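Local structure of SusD superfamily protein (Bacteroides fragilis NCTC 9343, 3NQP) at residues 450-455 / 480-485; 67-72 / 77-82. The protein probably binds glycans at the outer membrane of the bacterium, as a SusD-family partner in nutrient uptake. All blocks are in the same frame, centred on the assembly; numbering follows the deposited sequence.

Contact 1: 450-455 / 480-485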
ATOM      1  N   GLY A 450      -1.827   2.375   0.768  1.00  9.63           N
ATOM      2  CA  GLY A 450      -2.203   1.014   0.386  1.00 11.16           C
ATOM      3  C   GLY A 450      -2.217  -0.035   1.496  1.00 10.95           C
ATOM      4  O   GLY A 450      -1.932  -1.213   1.245  1.00 11.88           O
ATOM      5  N   GLN A 451      -2.528   0.379   2.718  1.00 10.13           N
ATOM      6  CA  GLN A 451      -2.531  -0.560   3.821  1.00 10.69           C
ATOM      7  C   GLN A 451      -3.905  -1.035   4.362  1.00 12.54           C
ATOM      8  O   GLN A 451      -4.027  -2.190   4.853  1.00  9.54           O
ATOM      9  CB  GLN A 451      -1.755   0.030   4.983  1.00 10.72           C
ATOM     10  CG  GLN A 451      -0.295   0.391   4.668  1.00 11.68           C
ATOM     11  CD  GLN A 451       0.528  -0.799   4.301  1.00  9.97           C
ATOM     12  OE1 GLN A 451       0.686  -1.746   5.083  1.00 12.03           O
ATOM     13  NE2 GLN A 451       1.044  -0.791   3.068  1.00 15.33           N
ATOM     14  N   ARG A 452      -4.899  -0.158   4.339  1.00 10.29           N
ATOM     15  CA  ARG A 452      -6.073  -0.417   5.156  1.00 13.09           C
ATOM     16  C   ARG A 452      -6.828  -1.706   4.810  1.00 10.53           C
ATOM     17  O   ARG A 452      -7.273  -2.438   5.718  1.00  9.89           O
ATOM     18  CB  ARG A 452      -7.059   0.749   5.192  1.00  8.42           C
ATOM     19  CG  ARG A 452      -8.106   0.518   6.304  1.00 10.39           C
ATOM     20  CD  ARG A 452      -8.926   1.777   6.629  1.00 12.15           C
ATOM     21  NE  ARG A 452      -9.166   1.841   8.057  1.00 10.99           N
ATOM     22  CZ  ARG A 452     -10.253   1.447   8.701  1.00 13.05           C
ATOM     23  NH1 ARG A 452     -11.349   1.045   8.063  1.00 14.64           N
ATOM     24  NH2 ARG A 452     -10.265   1.549  10.019  1.00 13.06           N
ATOM     25  N   TRP A 453      -6.961  -2.015   3.537  1.00 11.03           N
ATOM     26  CA  TRP A 453      -7.683  -3.261   3.181  1.00  9.16           C
ATOM     27  C   TRP A 453      -6.926  -4.426   3.782  1.00 12.24           C
ATOM     28  O   TRP A 453      -7.523  -5.340   4.352  1.00 11.43           O
ATOM     29  CB  TRP A 453      -7.832  -3.446   1.655  1.00 10.91           C
ATOM     30  CG  TRP A 453      -8.442  -4.827   1.266  1.00  8.93           C
ATOM     31  CD1 TRP A 453      -7.875  -5.750   0.498  1.00 11.75           C
ATOM     32  CD2 TRP A 453      -9.699  -5.366   1.703  1.00  9.37           C
ATOM     33  NE1 TRP A 453      -8.681  -6.875   0.409  1.00 12.27           N
ATOM     34  CE2 TRP A 453      -9.823  -6.645   1.126  1.00 11.52           C
ATOM     35  CE3 TRP A 453     -10.740  -4.880   2.497  1.00 11.46           C
ATOM     36  CZ2 TRP A 453     -10.918  -7.440   1.336  1.00 11.16           C
ATOM     37  CZ3 TRP A 453     -11.832  -5.681   2.707  1.00 12.95           C
ATOM     38  CH2 TRP A 453     -11.915  -6.941   2.113  1.00  9.17           C
ATOM     39  N   TRP A 454      -5.591  -4.395   3.650  1.00 13.01           N
ATOM     40  CA  TRP A 454      -4.774  -5.497   4.187  1.00 12.04           C
ATOM     41  C   TRP A 454      -4.886  -5.581   5.729  1.00 12.15           C
ATOM     42  O   TRP A 454      -5.071  -6.668   6.308  1.00  9.17           O
ATOM     43  CB  TRP A 454      -3.328  -5.391   3.704  1.00 11.02           C
ATOM     44  CG  TRP A 454      -3.177  -5.349   2.188  1.00 10.69           C
ATOM     45  CD1 TRP A 454      -2.338  -4.555   1.471  1.00 16.60           C
ATOM     46  CD2 TRP A 454      -3.819  -6.208   1.242  1.00 16.56           C
ATOM     47  NE1 TRP A 454      -2.449  -4.849   0.121  1.00 19.73           N
ATOM     48  CE2 TRP A 454      -3.354  -5.860  -0.030  1.00 18.78           C
ATOM     49  CE3 TRP A 454      -4.747  -7.241   1.353  1.00 25.83           C
ATOM     50  CZ2 TRP A 454      -3.793  -6.495  -1.179  1.00 24.36           C
ATOM     51  CZ3 TRP A 454      -5.193  -7.865   0.189  1.00 27.91           C
ATOM     52  CH2 TRP A 454      -4.713  -7.482  -1.040  1.00 18.25           C
ATOM     53  N   ASP A 455      -4.814  -4.429   6.373  1.00 10.39           N
ATOM     54  CA  ASP A 455      -4.969  -4.338   7.837  1.00 11.12           C
ATOM     55  C   ASP A 455      -6.301  -4.933   8.325  1.00 11.94           C
ATOM     56  O   ASP A 455      -6.306  -5.627   9.345  1.00  9.45           O
ATOM     57  CB  ASP A 455      -4.833  -2.883   8.292  1.00  7.48           C
ATOM     58  CG  ASP A 455      -3.439  -2.311   8.041  1.00 10.28           C
ATOM     59  OD1 ASP A 455      -2.473  -3.071   7.849  1.00 13.34           O
ATOM     60  OD2 ASP A 455      -3.302  -1.064   8.009  1.00 11.61           O
ATOM     61  N   ALA A 480     -20.822  -0.340  12.068  1.00 24.03           N
ATOM     62  CA  ALA A 480     -21.234  -1.582  11.380  1.00 22.70           C
ATOM     63  C   ALA A 480     -20.039  -2.190  10.665  1.00 19.13           C
ATOM     64  O   ALA A 480     -19.221  -1.468  10.130  1.00 17.66           O
ATOM     65  CB  ALA A 480     -22.358  -1.278  10.350  1.00 22.73           C
ATOM     66  N   PRO A 481     -19.972  -3.517  10.603  1.00 16.63           N
ATOM     67  CA  PRO A 481     -18.810  -4.136   9.984  1.00 15.30           C
ATOM     68  C   PRO A 481     -18.773  -3.852   8.498  1.00 18.04           C
ATOM     69  O   PRO A 481     -19.830  -3.715   7.882  1.00 12.31           O
ATOM     70  CB  PRO A 481     -19.026  -5.628  10.211  1.00 16.63           C
ATOM     71  CG  PRO A 481     -20.440  -5.801  10.601  1.00 22.53           C
ATOM     72  CD  PRO A 481     -20.933  -4.502  11.138  1.00 17.18           C
ATOM     73  N   ILE A 482     -17.573  -3.769   7.941  1.00 15.01           N
ATOM     74  CA  ILE A 482     -17.417  -3.555   6.497  1.00 15.63           C
ATOM     75  C   ILE A 482     -17.967  -4.751   5.713  1.00 12.87           C
ATOM     76  O   ILE A 482     -18.649  -4.548   4.725  1.00 13.26           O
ATOM     77  CB  ILE A 482     -15.948  -3.239   6.176  1.00 12.16           C
ATOM     78  CG1 ILE A 482     -15.632  -1.862   6.771  1.00 11.55           C
ATOM     79  CG2 ILE A 482     -15.665  -3.225   4.688  1.00 10.72           C
ATOM     80  CD1 ILE A 482     -14.120  -1.527   6.786  1.00 13.38           C
ATOM     81  N   LEU A 483     -17.652  -5.985   6.130  1.00 14.42           N
ATOM     82  CA  LEU A 483     -18.322  -7.208   5.659  1.00 14.81           C
ATOM     83  C   LEU A 483     -19.098  -7.924   6.771  1.00 17.49           C
ATOM     84  O   LEU A 483     -18.674  -7.995   7.905  1.00 16.43           O
ATOM     85  CB  LEU A 483     -17.326  -8.227   5.056  1.00 13.88           C
ATOM     86  CG  LEU A 483     -16.493  -7.752   3.849  1.00 12.35           C
ATOM     87  CD1 LEU A 483     -15.469  -8.813   3.411  1.00  7.23           C
ATOM     88  CD2 LEU A 483     -17.426  -7.310   2.696  1.00 13.65           C
ATOM     89  N   ASN A 484     -20.213  -8.513   6.384  1.00 17.06           N
ATOM     90  CA  ASN A 484     -21.049  -9.317   7.241  1.00 19.65           C
ATOM     91  C   ASN A 484     -20.500 -10.716   7.151  1.00 18.00           C
ATOM     92  O   ASN A 484     -20.568 -11.349   6.102  1.00 16.96           O
ATOM     93  CB  ASN A 484     -22.493  -9.248   6.717  1.00 18.82           C
ATOM     94  CG  ASN A 484     -23.472 -10.083   7.530  1.00 27.21           C
ATOM     95  OD1 ASN A 484     -23.167 -11.170   7.986  1.00 22.70           O
ATOM     96  ND2 ASN A 484     -24.675  -9.564   7.685  1.00 31.59           N
ATOM     97  N   LYS A 485     -19.958 -11.217   8.254  1.00 18.19           N
ATOM     98  CA  LYS A 485     -19.330 -12.515   8.257  1.00 20.58           C
ATOM     99  C   LYS A 485     -20.280 -13.680   7.911  1.00 21.00           C
ATOM    100  O   LYS A 485     -19.831 -14.700   7.436  1.00 20.85           O
ATOM    101  CB  LYS A 485     -18.687 -12.772   9.611  1.00 23.25           C
ATOM    102  CG  LYS A 485     -17.777 -14.013   9.634  1.00 28.39           C
ATOM    103  CD  LYS A 485     -16.959 -14.058  10.919  1.00 39.61           C
ATOM    104  CE  LYS A 485     -15.862 -15.122  10.830  1.00 41.68           C
ATOM    105  NZ  LYS A 485     -16.473 -16.448  10.566  1.00 33.65           N
TER
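Two side chains from the start of helix 452-458, Arg452 and Trp453, meet Ile482 and Leu483 of the long loop that leads on to helix 498-503, in a sparse, largely apolar contact that buries 117 Å². The backbones stay well apart, with 10.3 Å between Trp453 CA and Ile482 CA, and long side chains bridge the gap. Leu483 CD1 lies at the indole edge, near the ring plane, 4.2 Å from Trp453 CH2 at the far corner of the six-membered ring. With CG anti to the backbone N (chi1 173°), the indole leans out from the helix toward the loop. Trp453 CD1 lies 3.4 Å above one face of the Trp454 ring, offset toward its rim. In this SusD-family protein the helix follows helix 431-445, to which Arg452 is tied by a salt bridge from NE to Asp443. The guanidinium also gives NH1 to the carbonyl oxygens of Gly51 and Gly474, so its polar atoms are engaged outside this pair of segments. Ile482 CD1 lies at the edge of the guanidinium, near its plane, 4.0 Å from Arg452 NH1, a plain van der Waals approach.

Contact 2: 67-72 / 77-82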
ATOM      1  N   ASN A  67     -14.607   3.382  -9.564  1.00 12.25           N
ATOM      2  CA  ASN A  67     -14.506   2.138  -8.831  1.00 14.19           C
ATOM      3  C   ASN A  67     -15.550   2.006  -7.718  1.00 15.86           C
ATOM      4  O   ASN A  67     -15.290   1.385  -6.667  1.00 15.34           O
ATOM      5  CB  ASN A  67     -13.076   1.976  -8.271  1.00 14.19           C
ATOM      6  CG  ASN A  67     -12.016   1.903  -9.372  1.00 19.32           C
ATOM      7  OD1 ASN A  67     -11.064   2.685  -9.384  1.00 21.29           O
ATOM      8  ND2 ASN A  67     -12.229   1.001 -10.352  1.00 11.98           N
ATOM      9  N   GLY A  68     -16.729   2.582  -7.911  1.00 13.03           N
ATOM     10  CA  GLY A  68     -17.726   2.577  -6.797  1.00 14.96           C
ATOM     11  C   GLY A  68     -18.084   1.160  -6.351  1.00 13.69           C
ATOM     12  O   GLY A  68     -18.307   0.902  -5.163  1.00 11.96           O
ATOM     13  N   ASP A  69     -18.154   0.219  -7.284  1.00 13.98           N
ATOM     14  CA  ASP A  69     -18.436  -1.174  -6.897  1.00 16.15           C
ATOM     15  C   ASP A  69     -17.380  -1.785  -5.950  1.00 14.37           C
ATOM     16  O   ASP A  69     -17.738  -2.542  -5.021  1.00 16.18           O
ATOM     17  CB  ASP A  69     -18.595  -2.075  -8.109  1.00 15.02           C
ATOM     18  CG  ASP A  69     -19.902  -1.822  -8.869  1.00 22.53           C
ATOM     19  OD1 ASP A  69     -20.982  -1.652  -8.253  1.00 14.39           O
ATOM     20  OD2 ASP A  69     -19.821  -1.822 -10.109  1.00 14.85           O
ATOM     21  N   ILE A  70     -16.104  -1.520  -6.198  1.00 12.75           N
ATOM     22  CA  ILE A  70     -15.037  -2.002  -5.268  1.00 13.42           C
ATOM     23  C   ILE A  70     -15.270  -1.416  -3.868  1.00 12.47           C
ATOM     24  O   ILE A  70     -15.267  -2.128  -2.853  1.00 11.89           O
ATOM     25  CB  ILE A  70     -13.578  -1.671  -5.753  1.00 12.93           C
ATOM     26  CG1 ILE A  70     -13.258  -2.362  -7.082  1.00 12.19           C
ATOM     27  CG2 ILE A  70     -12.498  -2.122  -4.700  1.00  7.85           C
ATOM     28  CD1 ILE A  70     -11.924  -2.010  -7.669  1.00 11.12           C
ATOM     29  N   ILE A  71     -15.501  -0.111  -3.833  1.00 13.17           N
ATOM     30  CA  ILE A  71     -15.676   0.629  -2.609  1.00 11.13           C
ATOM     31  C   ILE A  71     -16.864   0.090  -1.825  1.00 12.44           C
ATOM     32  O   ILE A  71     -16.768  -0.043  -0.620  1.00  8.84           O
ATOM     33  CB  ILE A  71     -15.839   2.135  -2.894  1.00 11.02           C
ATOM     34  CG1 ILE A  71     -14.516   2.714  -3.407  1.00 13.44           C
ATOM     35  CG2 ILE A  71     -16.348   2.824  -1.618  1.00  9.98           C
ATOM     36  CD1 ILE A  71     -14.593   4.017  -4.201  1.00 10.34           C
ATOM     37  N   LEU A  72     -17.957  -0.261  -2.526  1.00 13.69           N
ATOM     38  CA  LEU A  72     -19.183  -0.776  -1.931  1.00 15.00           C
ATOM     39  C   LEU A  72     -19.111  -2.272  -1.624  1.00 15.17           C
ATOM     40  O   LEU A  72     -20.061  -2.851  -1.131  1.00 14.52           O
ATOM     41  CB  LEU A  72     -20.404  -0.472  -2.835  1.00 13.13           C
ATOM     42  CG  LEU A  72     -20.769   1.027  -2.959  1.00 14.28           C
ATOM     43  CD1 LEU A  72     -21.743   1.331  -4.115  1.00 19.72           C
ATOM     44  CD2 LEU A  72     -21.301   1.565  -1.607  1.00 17.24           C
ATOM     45  N   GLU A  77     -19.286 -12.399 -10.292  1.00 16.24           N
ATOM     46  CA  GLU A  77     -18.650 -12.705 -11.570  1.00 16.75           C
ATOM     47  C   GLU A  77     -18.829 -11.649 -12.688  1.00 19.02           C
ATOM     48  O   GLU A  77     -18.178 -11.758 -13.717  1.00 19.87           O
ATOM     49  CB  GLU A  77     -19.078 -14.077 -12.090  1.00 20.65           C
ATOM     50  CG  GLU A  77     -20.497 -14.116 -12.575  1.00 20.07           C
ATOM     51  CD  GLU A  77     -20.888 -15.457 -13.212  1.00 19.66           C
ATOM     52  OE1 GLU A  77     -20.078 -16.420 -13.282  1.00 23.63           O
ATOM     53  OE2 GLU A  77     -22.031 -15.509 -13.680  1.00 24.46           O
ATOM     54  N   THR A  78     -19.700 -10.656 -12.500  1.00 18.45           N
ATOM     55  CA  THR A  78     -19.788  -9.532 -13.443  1.00 21.26           C
ATOM     56  C   THR A  78     -19.359  -8.210 -12.814  1.00 19.13           C
ATOM     57  O   THR A  78     -19.440  -7.179 -13.467  1.00 19.60           O
ATOM     58  CB  THR A  78     -21.197  -9.403 -14.065  1.00 21.04           C
ATOM     59  OG1 THR A  78     -22.182  -9.309 -13.040  1.00 18.89           O
ATOM     60  CG2 THR A  78     -21.508 -10.650 -14.944  1.00 14.43           C
ATOM     61  N   HIS A  79     -18.891  -8.246 -11.557  1.00 18.51           N
ATOM     62  CA  HIS A  79     -18.346  -7.077 -10.867  1.00 15.44           C
ATOM     63  C   HIS A  79     -17.058  -7.519 -10.130  1.00 16.38           C
ATOM     64  O   HIS A  79     -17.087  -7.885  -8.956  1.00 16.81           O
ATOM     65  CB  HIS A  79     -19.361  -6.470  -9.873  1.00 18.98           C
ATOM     66  CG  HIS A  79     -20.709  -6.164 -10.461  1.00 19.50           C
ATOM     67  ND1 HIS A  79     -21.635  -7.148 -10.734  1.00 20.01           N
ATOM     68  CD2 HIS A  79     -21.298  -4.990 -10.803  1.00 27.01           C
ATOM     69  CE1 HIS A  79     -22.729  -6.597 -11.238  1.00 29.73           C
ATOM     70  NE2 HIS A  79     -22.545  -5.293 -11.310  1.00 19.90           N
ATOM     71  N   THR A  80     -15.937  -7.532 -10.847  1.00 11.29           N
ATOM     72  CA  THR A  80     -14.729  -8.214 -10.393  1.00 13.36           C
ATOM     73  C   THR A  80     -13.594  -7.248  -9.968  1.00 14.23           C
ATOM     74  O   THR A  80     -12.540  -7.687  -9.488  1.00 14.16           O
ATOM     75  CB  THR A  80     -14.214  -9.191 -11.430  1.00 14.62           C
ATOM     76  OG1 THR A  80     -13.695  -8.483 -12.547  1.00 15.32           O
ATOM     77  CG2 THR A  80     -15.347 -10.175 -11.906  1.00 15.98           C
ATOM     78  N   GLY A  81     -13.856  -5.946 -10.086  1.00 14.75           N
ATOM     79  CA  GLY A  81     -12.949  -4.909  -9.601  1.00 11.12           C
ATOM     80  C   GLY A  81     -11.827  -4.635 -10.592  1.00 14.19           C
ATOM     81  O   GLY A  81     -11.604  -3.485 -11.002  1.00 13.13           O
ATOM     82  N   VAL A  82     -11.094  -5.709 -10.901  1.00 13.41           N
ATOM     83  CA  VAL A  82     -10.084  -5.733 -11.952  1.00 15.50           C
ATOM     84  C   VAL A  82     -10.365  -6.924 -12.845  1.00 17.51           C
ATOM     85  O   VAL A  82     -11.093  -7.830 -12.438  1.00 13.27           O
ATOM     86  CB  VAL A  82      -8.641  -5.834 -11.383  1.00 13.92           C
ATOM     87  CG1 VAL A  82      -8.345  -4.629 -10.423  1.00 10.67           C
ATOM     88  CG2 VAL A  82      -8.355  -7.192 -10.706  1.00 10.12           C
TER
HETATM   89  O   HOH W   1     -13.424  -1.450 -11.025  1.00 20.72           O
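The one-turn helix 68-71 is flanked by the loop 77-82, which returns past it on the way to helix 89-102; Ile70 packs on Gly81 and Asp69 faces His79. Ile70 CG1 and Gly81 CA are 3.6 Å apart, and Ile70 CD1 approaches the same alpha carbon equally closely while also lying near Gly81 O, so the CG1-CD1 arm of the isoleucine runs along the glycine backbone. Rotation about chi1 to -63°, with CG1 anti to the carbonyl carbon, carries this arm to Gly81. Gly81 has a positive phi of 82°, which favours glycine, and Ile70 packs directly on its backbone, with Ile70 CA and Gly81 CA 5.6 Å apart. In this N-terminal part of the SusD-family fold, helix 39-48 lies beside the pair, its Thr45 touching both Ile70 and Val82. A water spans the segments on the Asn67 side: it accepts from Asn67 ND2 at 2.8 Å and donates to Gly81 O at 2.7 Å. Asn67 holds the N-cap position without a capping bond from its side chain, and its OD1 is hydrogen-bonded to Tyr317 OH.

One residue before Ile70, Asp69 OD2 lies in the plane of the His79 imidazole at its edge, 3.6 Å from the ring carbon His79 CD2. Carboxylate and ring are almost perpendicular, at 88°. Asp69 OD2 and His79 NE2 are 4.6 Å apart, so an effect of the charge on the imidazole is at most possible. Each group has a hydrogen-bond partner in the intervening connection: Asp69 OD1 with Asn74, and His79 ND1 with Asp76. Inside the loop, Thr80 OG1 donates to Val82 O at 2.7 Å, from above the carbonyl plane, a bond that spans Gly81.

Contact 2 comes first along the chain and is local, its segments only a few residues apart, whereas contact 1, much later, joins the start of helix 452-458 to a loop about 25 residues downstream. Their centres lie 15 Å apart and their nearest atoms about 6 Å, without touching. Helix 39-48 and the loop after it touch both: the Gly47 backbone bonds to that of Trp453 in contact 1, Thr45 touches Ile70 in contact 2, and Arg50 touches both Trp453 and Ile70. Ile482 also reaches Gln73, just beyond segment 67-72. The N-terminal and C-terminal parts of the SusD-family fold thus meet here.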